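Local coordinates for SPCC18.06c protein (Schizosaccharomyces pombe, PDB 2P51), which acts as the catalytic deadenylase of the CCR4-NOT complex, using divalent metal ions to remove poly(A) from mRNA as 5'-AMP in 3'-exonucleolytic steps, at residues I23-S28 with T105-F110; V48-E53 with I88-S93; V162-F167 with I198-N203. All coordinates share one frame; numbering follows the deposited sequence.

Contact 1: I23-S28 with T105-F110; sequences IRDVWS and TWQFNF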
loop_
_atom_site.group_PDB
_atom_site.type_symbol
_atom_site.label_atom_id
_atom_site.label_comp_id
_atom_site.label_asym_id
_atom_site.label_seq_id
_atom_site.Cartn_x
_atom_site.Cartn_y
_atom_site.Cartn_z
ATOM N N ILE A 23 -13.801 -3.689 -7.896
ATOM C CA ILE A 23 -12.415 -4.054 -7.652
ATOM C C ILE A 23 -11.884 -4.774 -8.891
ATOM O O ILE A 23 -12.476 -5.807 -9.238
ATOM C CB ILE A 23 -12.262 -4.941 -6.394
ATOM C CG1 ILE A 23 -12.818 -4.215 -5.169
ATOM C CG2 ILE A 23 -10.826 -5.402 -6.228
ATOM C CD1 ILE A 23 -12.911 -5.075 -3.921
ATOM N N ARG A 24 -10.847 -4.226 -9.488
ATOM C CA ARG A 24 -10.310 -4.889 -10.692
ATOM C C ARG A 24 -9.104 -5.739 -10.329
ATOM O O ARG A 24 -8.109 -5.158 -9.870
ATOM C CB ARG A 24 -9.958 -3.855 -11.766
ATOM C CG ARG A 24 -11.208 -3.168 -12.309
ATOM C CD ARG A 24 -10.928 -2.218 -13.479
ATOM N NE ARG A 24 -10.478 -2.906 -14.686
ATOM C CZ ARG A 24 -11.261 -3.446 -15.608
ATOM N NH1 ARG A 24 -12.593 -3.378 -15.444
ATOM N NH2 ARG A 24 -10.769 -4.057 -16.696
ATOM N N ASP A 25 -9.207 -7.060 -10.500
ATOM C CA ASP A 25 -8.056 -7.908 -10.178
ATOM C C ASP A 25 -7.073 -7.987 -11.330
ATOM O O ASP A 25 -7.539 -8.080 -12.494
ATOM C CB ASP A 25 -8.474 -9.354 -9.870
ATOM C CG ASP A 25 -8.777 -9.503 -8.397
ATOM O OD1 ASP A 25 -7.935 -9.341 -7.505
ATOM O OD2 ASP A 25 -9.956 -9.820 -8.116
ATOM N N VAL A 26 -5.793 -7.959 -11.002
ATOM C CA VAL A 26 -4.773 -7.983 -12.031
ATOM C C VAL A 26 -3.868 -9.180 -11.749
ATOM O O VAL A 26 -3.463 -9.419 -10.601
ATOM C CB VAL A 26 -3.965 -6.690 -12.015
ATOM C CG1 VAL A 26 -3.117 -6.509 -13.277
ATOM C CG2 VAL A 26 -4.860 -5.451 -11.865
ATOM N N TRP A 27 -3.590 -9.904 -12.852
ATOM C CA TRP A 27 -2.756 -11.096 -12.888
ATOM C C TRP A 27 -1.706 -10.934 -13.985
ATOM O O TRP A 27 -1.711 -9.885 -14.636
ATOM C CB TRP A 27 -3.588 -12.351 -13.212
ATOM C CG TRP A 27 -4.673 -12.543 -12.169
ATOM C CD1 TRP A 27 -5.977 -12.135 -12.244
ATOM C CD2 TRP A 27 -4.518 -13.186 -10.902
ATOM N NE1 TRP A 27 -6.633 -12.503 -11.086
ATOM C CE2 TRP A 27 -5.770 -13.141 -10.255
ATOM C CE3 TRP A 27 -3.456 -13.811 -10.235
ATOM C CZ2 TRP A 27 -5.975 -13.686 -8.991
ATOM C CZ3 TRP A 27 -3.661 -14.352 -8.969
ATOM C CH2 TRP A 27 -4.917 -14.283 -8.365
ATOM N N SER A 28 -0.827 -11.906 -14.173
ATOM C CA SER A 28 0.202 -11.681 -15.193
ATOM C C SER A 28 -0.439 -11.500 -16.553
ATOM O O SER A 28 0.131 -10.836 -17.424
ATOM C CB SER A 28 1.170 -12.870 -15.180
ATOM O OG SER A 28 0.511 -14.044 -15.584
ATOM N N THR A 105 -10.970 0.489 -7.237
ATOM C CA THR A 105 -9.621 0.115 -6.817
ATOM C C THR A 105 -9.102 -1.012 -7.706
ATOM O O THR A 105 -9.885 -1.781 -8.284
ATOM C CB THR A 105 -9.622 -0.277 -5.324
ATOM O OG1 THR A 105 -8.282 -0.513 -4.882
ATOM C CG2 THR A 105 -10.406 -1.572 -5.076
ATOM N N TRP A 106 -7.776 -1.139 -7.842
ATOM C CA TRP A 106 -7.126 -2.242 -8.514
ATOM C C TRP A 106 -6.414 -3.103 -7.472
ATOM O O TRP A 106 -5.834 -2.560 -6.520
ATOM C CB TRP A 106 -6.047 -1.748 -9.494
ATOM C CG TRP A 106 -6.619 -1.273 -10.803
ATOM C CD1 TRP A 106 -6.707 -2.037 -11.948
ATOM C CD2 TRP A 106 -7.171 0.012 -11.126
ATOM N NE1 TRP A 106 -7.284 -1.289 -12.959
ATOM C CE2 TRP A 106 -7.571 -0.053 -12.495
ATOM C CE3 TRP A 106 -7.372 1.200 -10.418
ATOM C CZ2 TRP A 106 -8.154 1.034 -13.151
ATOM C CZ3 TRP A 106 -7.944 2.290 -11.051
ATOM C CH2 TRP A 106 -8.329 2.199 -12.408
ATOM N N GLN A 107 -6.448 -4.399 -7.722
ATOM C CA GLN A 107 -5.756 -5.327 -6.869
ATOM C C GLN A 107 -4.785 -6.141 -7.725
ATOM O O GLN A 107 -5.200 -6.977 -8.517
ATOM C CB GLN A 107 -6.789 -6.238 -6.206
ATOM C CG GLN A 107 -6.226 -7.322 -5.305
ATOM C CD GLN A 107 -7.346 -7.782 -4.353
ATOM O OE1 GLN A 107 -7.405 -7.222 -3.243
ATOM N NE2 GLN A 107 -8.133 -8.751 -4.778
ATOM N N PHE A 108 -3.482 -5.918 -7.534
ATOM C CA PHE A 108 -2.428 -6.602 -8.257
ATOM C C PHE A 108 -2.039 -7.850 -7.474
ATOM O O PHE A 108 -1.693 -7.712 -6.285
ATOM C CB PHE A 108 -1.207 -5.684 -8.387
ATOM C CG PHE A 108 -1.507 -4.489 -9.277
ATOM C CD1 PHE A 108 -1.192 -4.543 -10.630
ATOM C CD2 PHE A 108 -2.105 -3.355 -8.786
ATOM C CE1 PHE A 108 -1.489 -3.458 -11.446
ATOM C CE2 PHE A 108 -2.411 -2.274 -9.614
ATOM C CZ PHE A 108 -2.135 -2.312 -10.957
ATOM N N ASN A 109 -2.118 -9.014 -8.097
ATOM C CA ASN A 109 -1.852 -10.283 -7.411
ATOM C C ASN A 109 -0.520 -10.882 -7.840
ATOM O O ASN A 109 -0.354 -11.109 -9.060
ATOM C CB ASN A 109 -3.016 -11.237 -7.750
ATOM C CG ASN A 109 -4.339 -10.676 -7.213
ATOM O OD1 ASN A 109 -4.512 -10.533 -5.992
ATOM N ND2 ASN A 109 -5.228 -10.350 -8.148
ATOM N N PHE A 110 0.407 -11.088 -6.916
ATOM C CA PHE A 110 1.787 -11.422 -7.270
ATOM C C PHE A 110 2.103 -12.898 -7.080
ATOM O O PHE A 110 1.488 -13.626 -6.289
ATOM C CB PHE A 110 2.754 -10.581 -6.416
ATOM C CG PHE A 110 2.668 -9.131 -6.877
ATOM C CD1 PHE A 110 3.427 -8.681 -7.947
ATOM C CD2 PHE A 110 1.799 -8.235 -6.282
ATOM C CE1 PHE A 110 3.360 -7.365 -8.380
ATOM C CE2 PHE A 110 1.730 -6.910 -6.672
ATOM C CZ PHE A 110 2.504 -6.488 -7.761
#
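Asp25 and Gln107 run alongside each other where strand 23-26 pairs in parallel with strand 105-109 at one margin of the mixed sheet of the DEDD nuclease fold. Four backbone hydrogen bonds join the strands, and the side chains alternate between the two faces. On the Asp25 face one carboxylate oxygen serves two donors. Asp25 OD1 accepts Gln107 NE2 on its syn side at 2.8 Å and Asn109 ND2 on its anti side at 3.0 Å. Gln107 reaches it with CG anti to the backbone N (chi1 178°) and its chain extended. Its OE1 accepts from Gly239 N, while Asn109 OD1 accepts from Gln87 NE2, which fixes the rotation of both amides.

The opposite face is largely apolar in its middle, under helix 31-41. Val26 CG2 sits over the Phe108 ring, 4.1 Å from its centroid, and also meets the edge of the Trp106 indole at CD1 (3.9 Å). Arg24 CB packs off-centre against the five-membered ring of that indole, and Glu34 makes a salt bridge to Arg24 NH2 through OE2 and accepts a hydrogen bond from Trp106 NE1 at OE1.

The Trp27 ring turns back over Asn109, whose CB lies 3.6 Å from the centroid of the six-membered ring; it also forms a cation-pi contact with Lys136 and an edge-to-face pair with His137. An alanine in place of Trp27 would probably open a gap over Asn109 CB and leave Lys136 and His137 without their aromatic partner. Asn109 ND2 makes a further, weak bond to Val26 O, 3.2 Å long and bent to 132°.

Contact 2: V48-E53 with I88-S93; sequences VSMDTE and IGLALS. With MG (magnesium ion), chain C; MG (magnesium ion), chain B.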
loop_
_atom_site.group_PDB
_atom_site.type_symbol
_atom_site.label_atom_id
_atom_site.label_comp_id
_atom_site.label_asym_id
_atom_site.label_seq_id
_atom_site.Cartn_x
_atom_site.Cartn_y
_atom_site.Cartn_z
ATOM N N VAL A 48 -3.573 8.615 -5.158
ATOM C CA VAL A 48 -3.477 7.149 -5.158
ATOM C C VAL A 48 -3.414 6.618 -3.728
ATOM O O VAL A 48 -2.449 7.005 -3.021
ATOM C CB VAL A 48 -2.206 6.718 -5.881
ATOM C CG1 VAL A 48 -2.095 5.186 -5.858
ATOM C CG2 VAL A 48 -2.140 7.234 -7.327
ATOM N N SER A 49 -4.351 5.784 -3.313
ATOM C CA SER A 49 -4.327 5.179 -1.962
ATOM C C SER A 49 -3.821 3.757 -2.084
ATOM O O SER A 49 -4.239 3.095 -3.069
ATOM C CB SER A 49 -5.715 5.215 -1.293
ATOM O OG SER A 49 -6.090 6.604 -1.175
ATOM N N MET A 50 -2.978 3.322 -1.133
ATOM C CA MET A 50 -2.272 2.055 -1.349
ATOM C C MET A 50 -2.247 1.226 -0.081
ATOM O O MET A 50 -2.179 1.764 1.041
ATOM C CB MET A 50 -0.837 2.347 -1.841
ATOM C CG MET A 50 0.077 1.173 -2.063
ATOM S SD MET A 50 0.935 0.643 -0.546
ATOM C CE MET A 50 2.182 1.954 -0.459
ATOM N N ASP A 51 -2.278 -0.091 -0.347
ATOM C CA ASP A 51 -2.039 -1.084 0.696
ATOM C C ASP A 51 -1.298 -2.274 0.088
ATOM O O ASP A 51 -1.355 -2.395 -1.170
ATOM C CB ASP A 51 -3.339 -1.601 1.344
ATOM C CG ASP A 51 -3.093 -2.483 2.565
ATOM O OD1 ASP A 51 -2.102 -2.213 3.290
ATOM O OD2 ASP A 51 -3.910 -3.407 2.748
ATOM N N THR A 52 -0.675 -3.124 0.912
ATOM C CA THR A 52 -0.106 -4.344 0.351
ATOM C C THR A 52 -0.455 -5.518 1.276
ATOM O O THR A 52 -0.751 -5.327 2.449
ATOM C CB THR A 52 1.438 -4.353 0.217
ATOM O OG1 THR A 52 2.033 -4.491 1.506
ATOM C CG2 THR A 52 1.944 -3.054 -0.460
ATOM N N GLU A 53 -0.468 -6.735 0.734
ATOM C CA GLU A 53 -0.528 -7.910 1.583
ATOM C C GLU A 53 0.800 -8.679 1.364
ATOM O O GLU A 53 1.334 -8.724 0.239
ATOM C CB GLU A 53 -1.716 -8.812 1.278
ATOM C CG GLU A 53 -3.089 -8.160 1.323
ATOM C CD GLU A 53 -3.433 -7.516 2.636
ATOM O OE1 GLU A 53 -3.076 -8.022 3.705
ATOM O OE2 GLU A 53 -4.098 -6.434 2.601
ATOM N N ILE A 88 -0.722 -5.934 -4.099
ATOM C CA ILE A 88 -0.686 -4.478 -3.939
ATOM C C ILE A 88 -2.039 -3.932 -4.351
ATOM O O ILE A 88 -2.524 -4.319 -5.421
ATOM C CB ILE A 88 0.396 -3.776 -4.785
ATOM C CG1 ILE A 88 1.805 -4.208 -4.370
ATOM C CG2 ILE A 88 0.230 -2.258 -4.742
ATOM C CD1 ILE A 88 2.955 -3.726 -5.219
ATOM N N GLY A 89 -2.610 -3.050 -3.562
ATOM C CA GLY A 89 -3.888 -2.387 -3.889
ATOM C C GLY A 89 -3.657 -0.923 -4.208
ATOM O O GLY A 89 -2.942 -0.261 -3.427
ATOM N N LEU A 90 -4.185 -0.466 -5.352
ATOM C CA LEU A 90 -4.096 0.934 -5.706
ATOM C C LEU A 90 -5.507 1.471 -6.008
ATOM O O LEU A 90 -6.135 1.004 -6.949
ATOM C CB LEU A 90 -3.205 1.153 -6.930
ATOM C CG LEU A 90 -1.756 0.681 -6.900
ATOM C CD1 LEU A 90 -1.064 0.955 -8.230
ATOM C CD2 LEU A 90 -1.002 1.339 -5.742
ATOM N N ALA A 91 -5.951 2.454 -5.234
ATOM C CA ALA A 91 -7.257 3.066 -5.386
ATOM C C ALA A 91 -7.069 4.524 -5.806
ATOM O O ALA A 91 -6.482 5.315 -5.069
ATOM C CB ALA A 91 -8.049 2.958 -4.080
ATOM N N LEU A 92 -7.590 4.856 -6.991
ATOM C CA LEU A 92 -7.433 6.209 -7.517
ATOM C C LEU A 92 -8.652 7.048 -7.156
ATOM O O LEU A 92 -9.784 6.590 -7.201
ATOM C CB LEU A 92 -7.276 6.234 -9.010
ATOM C CG LEU A 92 -5.848 5.986 -9.559
ATOM C CD1 LEU A 92 -5.155 4.754 -9.060
ATOM C CD2 LEU A 92 -5.960 5.977 -11.106
ATOM N N SER A 93 -8.366 8.327 -6.834
ATOM C CA SER A 93 -9.412 9.288 -6.596
ATOM C C SER A 93 -8.973 10.619 -7.205
ATOM O O SER A 93 -7.783 10.896 -7.343
ATOM C CB SER A 93 -9.609 9.503 -5.078
ATOM O OG SER A 93 -9.844 8.304 -4.332
HETATM MG MG MG C . -4.358 -4.957 4.063
HETATM MG MG MG B . -1.259 -1.761 5.102
HETATM O O HOH W 1 -7.282 7.474 -3.718
HETATM O O HOH W 2 -0.158 -3.503 5.238
HETATM O O HOH W 3 -2.310 -5.122 4.615
HETATM O O HOH W 4 -2.238 0.045 5.271
HETATM O O HOH W 5 -2.754 -2.742 6.007
HETATM O O HOH W 6 -0.445 -1.166 6.979
#
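Met50 and Leu90 meet on the packed face of two antiparallel strands, 47-53 and 87-93, in the middle of the sheet. Leu90 CD2 fits against Met50 CG at 3.8 Å and Val48 CG1 at 4.0 Å, beside Trp164 of the neighbouring strand. The Met50 chain bends at chi2 and chi3, so that its far end packs against Phe173 of helix 170-181 rather than strand 87-93. Gly89 N points straight at Asp51 O (2.8 Å, 180°), whereas the return bond from Asp51 N to Gly89 O is longer, at 3.2 Å.

The other face is looser and holds water, although helix 238-257 covers its Ser49 end. One water joins Ser49 OG, Ser93 OG and Ala91 O, donating to the carbonyl, and farther along Asp51 faces the metals. With CG anti to the backbone N (chi1 -172°), its carboxylate swings away from strand 87-93 and bridges two magnesium ions, OD1 binding one at 2.0 Å and OD2 the other at 2.1 Å. The OD1-bound ion carries four waters and is also held by Asp172, whose other oxygen accepts a second-shell bond from Thr52 OG1. Glu53 OE2 and Asp241 join OD2 at the second ion, where a bound water donates to Thr52 O (2.7 Å). One carboxylate shared between two ions, with water on both, is consistent with the two-metal hydrolysis of DEDD nucleases.

Contact 3: V162-F167 with I198-N203; sequences VTWITF and IYFPKN
Trp164 N donates to Lys202 O across the contact, a nearly straight bond of 2.9 Å at 169°. The amide of Lys202 has a different mate: its N gives a hydrogen to a water at 3.0 Å, and that water lies 2.8 Å from Val162 O, to which it can donate in turn. Lys202 NZ comes to Thr163 OG1, but the separation is implausibly short and the lysine has two conformers, so the length of that bond is doubtful.

The two segments close a beta-alpha-beta crossover, in which strand 163-166 is followed by helices 170-181 and 189-199 before the chain returns to a parallel neighbour, strand 203-205. Phe200, the first residue to leave the last helix, directs its ring edge at the face of the Trp164 indole in a T-shaped stack, the planes at 83° and the phenyl centroid 4.8 Å from that of the six-membered ring. Trp164 NE1 is satisfied by Leu156 O. Asn203 holds CG between the backbone N and the carbonyl carbon (chi1 67°), which turns its amide back along its own segment, and ND2 donates to Phe200 O at 2.9 Å. Asn267 serves the same turn twice, its OD1 accepting from Asn203 N and its ND2 donating to Pro201 O.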
loop_
_atom_site.group_PDB
_atom_site.type_symbol
_atom_site.label_atom_id
_atom_site.label_comp_id
_atom_site.label_asym_id
_atom_site.label_seq_id
_atom_site.Cartn_x
_atom_site.Cartn_y
_atom_site.Cartn_z
ATOM N N VAL A 162 1.058 13.849 -8.132
ATOM C CA VAL A 162 0.323 12.695 -7.620
ATOM C C VAL A 162 0.545 12.600 -6.128
ATOM O O VAL A 162 1.682 12.710 -5.647
ATOM C CB VAL A 162 0.824 11.379 -8.320
ATOM C CG1 VAL A 162 0.202 10.154 -7.675
ATOM C CG2 VAL A 162 0.505 11.453 -9.821
ATOM N N THR A 163 -0.539 12.411 -5.378
ATOM C CA THR A 163 -0.455 12.275 -3.919
ATOM C C THR A 163 -0.654 10.800 -3.540
ATOM O O THR A 163 -1.637 10.258 -4.021
ATOM C CB THR A 163 -1.523 13.138 -3.223
ATOM O OG1 THR A 163 -1.369 14.538 -3.606
ATOM C CG2 THR A 163 -1.366 13.058 -1.707
ATOM N N TRP A 164 0.221 10.236 -2.736
ATOM C CA TRP A 164 0.012 8.864 -2.261
ATOM C C TRP A 164 -0.530 8.865 -0.838
ATOM O O TRP A 164 -0.047 9.628 0.020
ATOM C CB TRP A 164 1.332 8.075 -2.286
ATOM C CG TRP A 164 1.699 7.668 -3.689
ATOM C CD1 TRP A 164 2.146 8.496 -4.693
ATOM C CD2 TRP A 164 1.638 6.338 -4.237
ATOM N NE1 TRP A 164 2.364 7.737 -5.837
ATOM C CE2 TRP A 164 2.063 6.412 -5.588
ATOM C CE3 TRP A 164 1.260 5.067 -3.721
ATOM C CZ2 TRP A 164 2.128 5.284 -6.429
ATOM C CZ3 TRP A 164 1.332 3.979 -4.572
ATOM C CH2 TRP A 164 1.755 4.068 -5.911
ATOM N N ILE A 165 -1.543 8.054 -0.587
ATOM C CA ILE A 165 -2.215 7.939 0.715
ATOM C C ILE A 165 -2.034 6.537 1.235
ATOM O O ILE A 165 -2.266 5.582 0.496
ATOM C CB ILE A 165 -3.711 8.249 0.585
ATOM C CG1 ILE A 165 -3.982 9.543 -0.145
ATOM C CG2 ILE A 165 -4.370 8.208 1.986
ATOM C CD1 ILE A 165 -3.342 10.755 0.534
ATOM N N THR A 166 -1.602 6.412 2.509
ATOM C CA THR A 166 -1.289 5.087 3.060
ATOM C C THR A 166 -1.790 5.041 4.486
ATOM O O THR A 166 -2.318 6.030 5.001
ATOM C CB THR A 166 0.233 4.824 3.012
ATOM O OG1 THR A 166 0.863 5.852 3.801
ATOM C CG2 THR A 166 0.775 4.888 1.560
ATOM N N PHE A 167 -1.617 3.863 5.116
ATOM C CA PHE A 167 -1.986 3.745 6.534
ATOM C C PHE A 167 -0.944 2.840 7.195
ATOM O O PHE A 167 -0.834 1.647 6.801
ATOM C CB PHE A 167 -3.405 3.176 6.679
ATOM C CG PHE A 167 -3.843 3.049 8.137
ATOM C CD1 PHE A 167 -4.532 4.087 8.734
ATOM C CD2 PHE A 167 -3.571 1.876 8.871
ATOM C CE1 PHE A 167 -4.948 4.035 10.064
ATOM C CE2 PHE A 167 -3.916 1.829 10.210
ATOM C CZ PHE A 167 -4.593 2.896 10.784
ATOM N N ILE A 198 11.905 10.350 -3.070
ATOM C CA ILE A 198 12.059 10.716 -4.512
ATOM C C ILE A 198 10.995 10.041 -5.360
ATOM O O ILE A 198 10.416 10.630 -6.280
ATOM C CB ILE A 198 13.481 10.347 -4.947
ATOM C CG1 ILE A 198 14.551 11.248 -4.298
ATOM C CG2 ILE A 198 13.627 10.307 -6.468
ATOM C CD1 ILE A 198 15.950 10.691 -4.478
ATOM N N TYR A 199 10.717 8.750 -5.079
ATOM C CA TYR A 199 9.667 8.059 -5.823
ATOM C C TYR A 199 8.259 8.489 -5.425
ATOM O O TYR A 199 7.376 8.482 -6.301
ATOM C CB TYR A 199 9.786 6.526 -5.608
ATOM C CG TYR A 199 10.944 5.946 -6.385
ATOM C CD1 TYR A 199 10.805 5.518 -7.719
ATOM C CD2 TYR A 199 12.191 5.821 -5.766
ATOM C CE1 TYR A 199 11.903 4.979 -8.404
ATOM C CE2 TYR A 199 13.285 5.291 -6.446
ATOM C CZ TYR A 199 13.128 4.882 -7.776
ATOM O OH TYR A 199 14.227 4.346 -8.435
ATOM N N PHE A 200 8.046 8.834 -4.151
ATOM C CA PHE A 200 6.742 9.237 -3.636
ATOM C C PHE A 200 6.885 10.631 -3.011
ATOM O O PHE A 200 6.861 10.769 -1.783
ATOM C CB PHE A 200 6.245 8.250 -2.567
ATOM C CG PHE A 200 6.236 6.810 -3.118
ATOM C CD1 PHE A 200 5.166 6.349 -3.858
ATOM C CD2 PHE A 200 7.292 5.936 -2.864
ATOM C CE1 PHE A 200 5.115 5.045 -4.336
ATOM C CE2 PHE A 200 7.263 4.628 -3.354
ATOM C CZ PHE A 200 6.158 4.168 -4.095
ATOM N N PRO A 201 7.092 11.668 -3.814
ATOM C CA PRO A 201 7.430 12.964 -3.263
ATOM C C PRO A 201 6.319 13.626 -2.465
ATOM O O PRO A 201 6.625 14.550 -1.696
ATOM C CB PRO A 201 7.757 13.801 -4.507
ATOM C CG PRO A 201 7.023 13.102 -5.635
ATOM C CD PRO A 201 7.138 11.630 -5.308
ATOM N N LYS A 202 5.075 13.211 -2.629
ATOM C CA LYS A 202 3.959 13.772 -1.857
ATOM C C LYS A 202 3.131 12.629 -1.304
ATOM O O LYS A 202 2.399 11.980 -2.070
ATOM C CB LYS A 202 3.122 14.662 -2.769
ATOM C CG LYS A 202 1.858 15.222 -2.121
ATOM C CD LYS A 202 1.225 16.344 -2.947
ATOM C CE LYS A 202 0.147 17.007 -2.125
ATOM N NZ LYS A 202 -1.248 16.791 -2.542
ATOM N N ASN A 203 3.273 12.374 -0.015
ATOM C CA ASN A 203 2.521 11.229 0.544
ATOM C C ASN A 203 2.043 11.605 1.944
ATOM O O ASN A 203 2.628 12.488 2.617
ATOM C CB ASN A 203 3.384 9.976 0.468
ATOM C CG ASN A 203 4.608 9.968 1.335
ATOM O OD1 ASN A 203 4.486 9.859 2.567
ATOM N ND2 ASN A 203 5.828 10.050 0.832
HETATM O O HOH W 7 3.945 11.379 -4.687
#

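Overall arrangement
A single sheet runs through all three contacts, with differing chemistry. Contact 2 is the most central, its centre about 5 Å from the centre of the chain, and all its touching residues are buried; the centres of contacts 3 and 1 lie about 10 and 13 Å from it, and each involves an outermost strand. Contact 1, though mostly buried, has partly exposed residues along strand 23-26; in contact 3 Lys202 is the partly exposed one. Backbone bonds Phe108 N to Ile88 O and Val48 N to Thr163 O tie contact 2 to contacts 1 and 3, which do not touch. Metal coordination belongs to contact 2, an amide-carboxylate network to contact 1, an edge-to-face aromatic pair to contact 3.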